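Local structure of 2-dehydropantoate 2-reductase (Enterococcus faecium, 3WFI) at residues L93-K96 with D97-V100; C248-P251 with E252-G255. The protein acts as a D-mandelate dehydrogenase of the ketopantoate reductase family, binding NAD(H) for the probable interconversion of D-2-hydroxy acids and their 2-keto acids. One frame throughout, in Å; residues are numbered along the deposited sequence.

Contact 1: L93-K96 with D97-V100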
loop_
_atom_site.group_PDB
_atom_site.type_symbol
_atom_site.label_atom_id
_atom_site.label_comp_id
_atom_site.label_asym_id
_atom_site.label_seq_id
_atom_site.Cartn_x
_atom_site.Cartn_y
_atom_site.Cartn_z
ATOM N N LEU B 93 21.137 24.140 -26.176
ATOM C CA LEU B 93 22.244 24.888 -25.569
ATOM C C LEU B 93 23.349 23.975 -25.066
ATOM O O LEU B 93 24.383 24.454 -24.606
ATOM C CB LEU B 93 21.756 25.730 -24.393
ATOM C CG LEU B 93 20.553 26.618 -24.767
ATOM C CD1 LEU B 93 20.112 27.491 -23.604
ATOM C CD2 LEU B 93 20.837 27.459 -26.000
ATOM N N ILE B 94 23.099 22.672 -25.115
ATOM C CA ILE B 94 24.018 21.689 -24.581
ATOM C C ILE B 94 25.048 21.293 -25.643
ATOM O O ILE B 94 24.702 20.772 -26.695
ATOM C CB ILE B 94 23.263 20.432 -24.095
ATOM C CG1 ILE B 94 22.261 20.819 -22.999
ATOM C CG2 ILE B 94 24.233 19.365 -23.596
ATOM C CD1 ILE B 94 21.374 19.683 -22.535
ATOM N N LYS B 95 26.315 21.563 -25.353
ATOM C CA LYS B 95 27.416 21.060 -26.164
ATOM C C LYS B 95 28.039 19.870 -25.448
ATOM O O LYS B 95 27.607 19.499 -24.353
ATOM C CB LYS B 95 28.432 22.158 -26.488
ATOM C CG LYS B 95 28.913 22.998 -25.325
ATOM C CD LYS B 95 29.819 24.117 -25.781
ATOM C CE LYS B 95 30.457 24.815 -24.595
ATOM N NZ LYS B 95 31.092 26.103 -24.991
ATOM N N LYS B 96 29.035 19.254 -26.079
ATOM C CA LYS B 96 29.594 18.002 -25.590
ATOM C C LYS B 96 30.095 18.117 -24.147
ATOM O O LYS B 96 29.887 17.210 -23.353
ATOM C CB LYS B 96 30.727 17.538 -26.520
ATOM C CG LYS B 96 31.241 16.138 -26.229
ATOM C CD LYS B 96 32.138 15.606 -27.344
ATOM C CE LYS B 96 33.362 16.489 -27.587
ATOM N NZ LYS B 96 34.186 16.698 -26.357
ATOM N N ASP B 97 30.737 19.235 -23.825
ATOM C CA ASP B 97 31.366 19.442 -22.519
ATOM C C ASP B 97 30.527 20.251 -21.520
ATOM O O ASP B 97 31.043 20.671 -20.485
ATOM C CB ASP B 97 32.710 20.158 -22.717
ATOM C CG ASP B 97 33.723 19.293 -23.448
ATOM O OD1 ASP B 97 33.483 18.070 -23.554
ATOM O OD2 ASP B 97 34.756 19.834 -23.902
ATOM N N THR B 98 29.253 20.472 -21.829
ATOM C CA THR B 98 28.394 21.249 -20.944
ATOM C C THR B 98 28.199 20.509 -19.631
ATOM O O THR B 98 27.870 19.314 -19.615
ATOM C CB THR B 98 27.027 21.531 -21.576
ATOM O OG1 THR B 98 27.197 22.392 -22.709
ATOM C CG2 THR B 98 26.089 22.194 -20.567
ATOM N N GLU B 99 28.415 21.225 -18.533
ATOM C CA GLU B 99 28.223 20.658 -17.208
ATOM C C GLU B 99 26.867 21.094 -16.683
ATOM O O GLU B 99 26.374 22.176 -17.043
ATOM C CB GLU B 99 29.357 21.092 -16.270
ATOM C CG GLU B 99 30.703 20.594 -16.751
ATOM C CD GLU B 99 31.818 20.809 -15.760
ATOM O OE1 GLU B 99 31.948 21.906 -15.197
ATOM O OE2 GLU B 99 32.600 19.860 -15.567
ATOM N N VAL B 100 26.271 20.248 -15.851
ATOM C CA VAL B 100 24.982 20.541 -15.248
ATOM C C VAL B 100 25.103 20.459 -13.732
ATOM O O VAL B 100 25.522 19.436 -13.192
ATOM C CB VAL B 100 23.894 19.541 -15.691
ATOM C CG1 VAL B 100 22.563 19.855 -15.013
ATOM C CG2 VAL B 100 23.723 19.544 -17.206
#

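Contact 2: C248-P251 with E252-G255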
loop_
_atom_site.group_PDB
_atom_site.type_symbol
_atom_site.label_atom_id
_atom_site.label_comp_id
_atom_site.label_asym_id
_atom_site.label_seq_id
_atom_site.Cartn_x
_atom_site.Cartn_y
_atom_site.Cartn_z
ATOM N N CYS B 248 10.810 12.014 13.001
ATOM C CA CYS B 248 9.640 12.804 12.597
ATOM C C CYS B 248 8.374 12.516 13.399
ATOM O O CYS B 248 7.429 13.313 13.378
ATOM C CB CYS B 248 9.334 12.571 11.124
ATOM S SG CYS B 248 10.650 13.093 10.013
ATOM N N PHE B 249 8.338 11.367 14.076
ATOM C CA PHE B 249 7.186 10.986 14.895
ATOM C C PHE B 249 7.035 11.810 16.177
ATOM O O PHE B 249 5.992 11.735 16.827
ATOM C CB PHE B 249 7.268 9.524 15.348
ATOM C CG PHE B 249 7.304 8.510 14.233
ATOM C CD1 PHE B 249 6.743 8.759 12.980
ATOM C CD2 PHE B 249 7.855 7.247 14.478
ATOM C CE1 PHE B 249 6.777 7.783 11.985
ATOM C CE2 PHE B 249 7.895 6.274 13.488
ATOM C CZ PHE B 249 7.349 6.541 12.241
ATOM N N ASP B 250 8.073 12.542 16.575
ATOM C CA ASP B 250 8.054 13.200 17.894
ATOM C C ASP B 250 7.042 14.340 17.883
ATOM O O ASP B 250 7.242 15.317 17.180
ATOM C CB ASP B 250 9.453 13.708 18.257
ATOM C CG ASP B 250 9.584 14.089 19.735
ATOM O OD1 ASP B 250 10.711 14.043 20.269
ATOM O OD2 ASP B 250 8.568 14.447 20.359
ATOM N N PRO B 251 5.951 14.230 18.667
ATOM C CA PRO B 251 4.975 15.336 18.682
ATOM C C PRO B 251 5.503 16.665 19.253
ATOM O O PRO B 251 4.954 17.726 18.940
ATOM C CB PRO B 251 3.850 14.801 19.562
ATOM C CG PRO B 251 4.486 13.777 20.431
ATOM C CD PRO B 251 5.617 13.188 19.651
ATOM N N GLU B 252 6.567 16.614 20.051
ATOM C CA GLU B 252 7.152 17.840 20.622
ATOM C C GLU B 252 7.916 18.679 19.593
ATOM O O GLU B 252 8.090 19.889 19.783
ATOM C CB GLU B 252 8.057 17.503 21.806
ATOM C CG GLU B 252 7.308 16.849 22.952
ATOM C CD GLU B 252 8.117 16.756 24.234
ATOM O OE1 GLU B 252 9.325 17.077 24.230
ATOM O OE2 GLU B 252 7.535 16.356 25.261
ATOM N N THR B 253 8.380 18.047 18.512
ATOM C CA THR B 253 9.090 18.762 17.454
ATOM C C THR B 253 8.204 18.944 16.218
ATOM O O THR B 253 7.506 19.948 16.091
ATOM C CB THR B 253 10.405 18.044 17.069
ATOM O OG1 THR B 253 10.134 16.713 16.605
ATOM C CG2 THR B 253 11.349 17.982 18.260
ATOM N N ILE B 254 8.220 17.951 15.330
ATOM C CA ILE B 254 7.585 18.012 14.017
ATOM C C ILE B 254 6.383 17.049 13.864
ATOM O O ILE B 254 5.650 17.112 12.869
ATOM C CB ILE B 254 8.678 17.726 12.946
ATOM C CG1 ILE B 254 8.136 17.642 11.517
ATOM C CG2 ILE B 254 9.427 16.431 13.256
ATOM C CD1 ILE B 254 9.228 17.834 10.471
ATOM N N GLY B 255 6.170 16.176 14.847
ATOM C CA GLY B 255 5.165 15.114 14.739
ATOM C C GLY B 255 3.739 15.562 14.451
ATOM O O GLY B 255 2.995 14.873 13.744
HETATM O O HOH W 1 4.878 18.805 16.313
#

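Contact 1: L93-K96 with D97-V100
Ile94 meets Thr98 through its methyl branch, CG2 standing 4.1 Å from Thr98 CB, and the two side chains cross at about a right angle. At the next residue the contact becomes polar. Lys95 N donates to Thr98 OG1 over 2.9 Å with an angle of 153° at the hydrogen. Lys95 CG comes to 3.2 Å from the same oxygen, because chi1 of 49° sets it between the backbone N and the carbonyl carbon; from there the chain runs out fully extended, and NZ pairs with Asp72. The carbonyl of Lys95 closes a type I beta turn by accepting Thr98 N over 3.2 Å. This donor sits well above the carbonyl plane, 63° out of it, although the bond is nearly straight at its hydrogen. Thr98 OG1 also bonds to the carbonyl of Val71, so the buried hydroxyl accepts from one backbone and donates to another, which should fix its rotation. On the exposed turn, Lys96 lies alongside Asp97, both side chains pointing the same way. Bends at chi3 and chi4 curl the lysine chain back and bring NZ to 3.2 Å from Asp97 OD1 in a salt bridge whose hydrogen bond is weak. Past helix 80-90, the turn is the corner between the short, weakly bonded strand 94-95 and strand 98-102 of the Rossmann-type domain. Before it, Leu93 bonds by its backbone to Val71 and packs on Leu27 and Ile29 of strand 25-30; after it, Glu99 and Val100 enter the main sheet between strands 71-76 and 122-127.

Contact 2: C248-P251 with E252-G255
The carbonyl oxygen of Asp250 is gripped by two backbone N-H groups that reach it from opposite faces of the carbonyl plane. Thr253 N, at 3.2 Å from Asp250 O, closes a type I beta turn, while Gly255 N makes the shorter bond, 2.7 Å to Asp250 O. A side-chain bond reinforces the turn: Asp250 OD2 accepts Glu252 N at 3.0 Å, the donor lying 37° out of the carboxylate plane. With CG anti to its backbone N (chi1 -166°), the aspartate swings its carboxylate over the start of the turn, forming an Asx turn with Pro251 in the middle. These nested turns shape the surface loop between helices 238-246 and 260-267 in the C-terminal, largely helical part of the enzyme, where the Pro251 ring touches Ala206 of helix 205-209 and Gly255 makes a backbone hydrogen bond to the same residue. A water bridges two carbonyls of the turn, donating to Pro251 O at 2.8 Å and more weakly to Thr253 O. Electrostatically, Asp250 and Glu252 are like-charged neighbours, although their carboxylates do not touch; the bond from Glu252 N probably offsets some of the negative charge on Asp250. Weaker contacts lie at the loop's base. Gly255 CA makes a CH...O contact of 3.2 Å with Cys248 O, and the CG2 branch of Ile254 rests 3.7 Å from Cys248 CA, with Met205 touching both side chains.

Overall arrangement
From the N terminus, the chain first reaches contact 1, which closes the tight turn between strand 94-95, which follows helix 80-90, and strand 98-102, and so ties this corner to strand 71-76 of the NAD-binding Rossmann-type domain. Only after the rest of that domain and several helices of the C-terminal part does contact 2 open, closing a turn within the surface loop between helices 238-246 and 260-267 and setting it beside helix 205-209. The two follow in series, neither nesting nor crossing. They sit on opposite sides of the chain's centre, centres about 44 Å and nearest atoms about 28 Å apart, and each orders the chain locally, contact 1 in the Rossmann-type part and contact 2 in the C-terminal helical part.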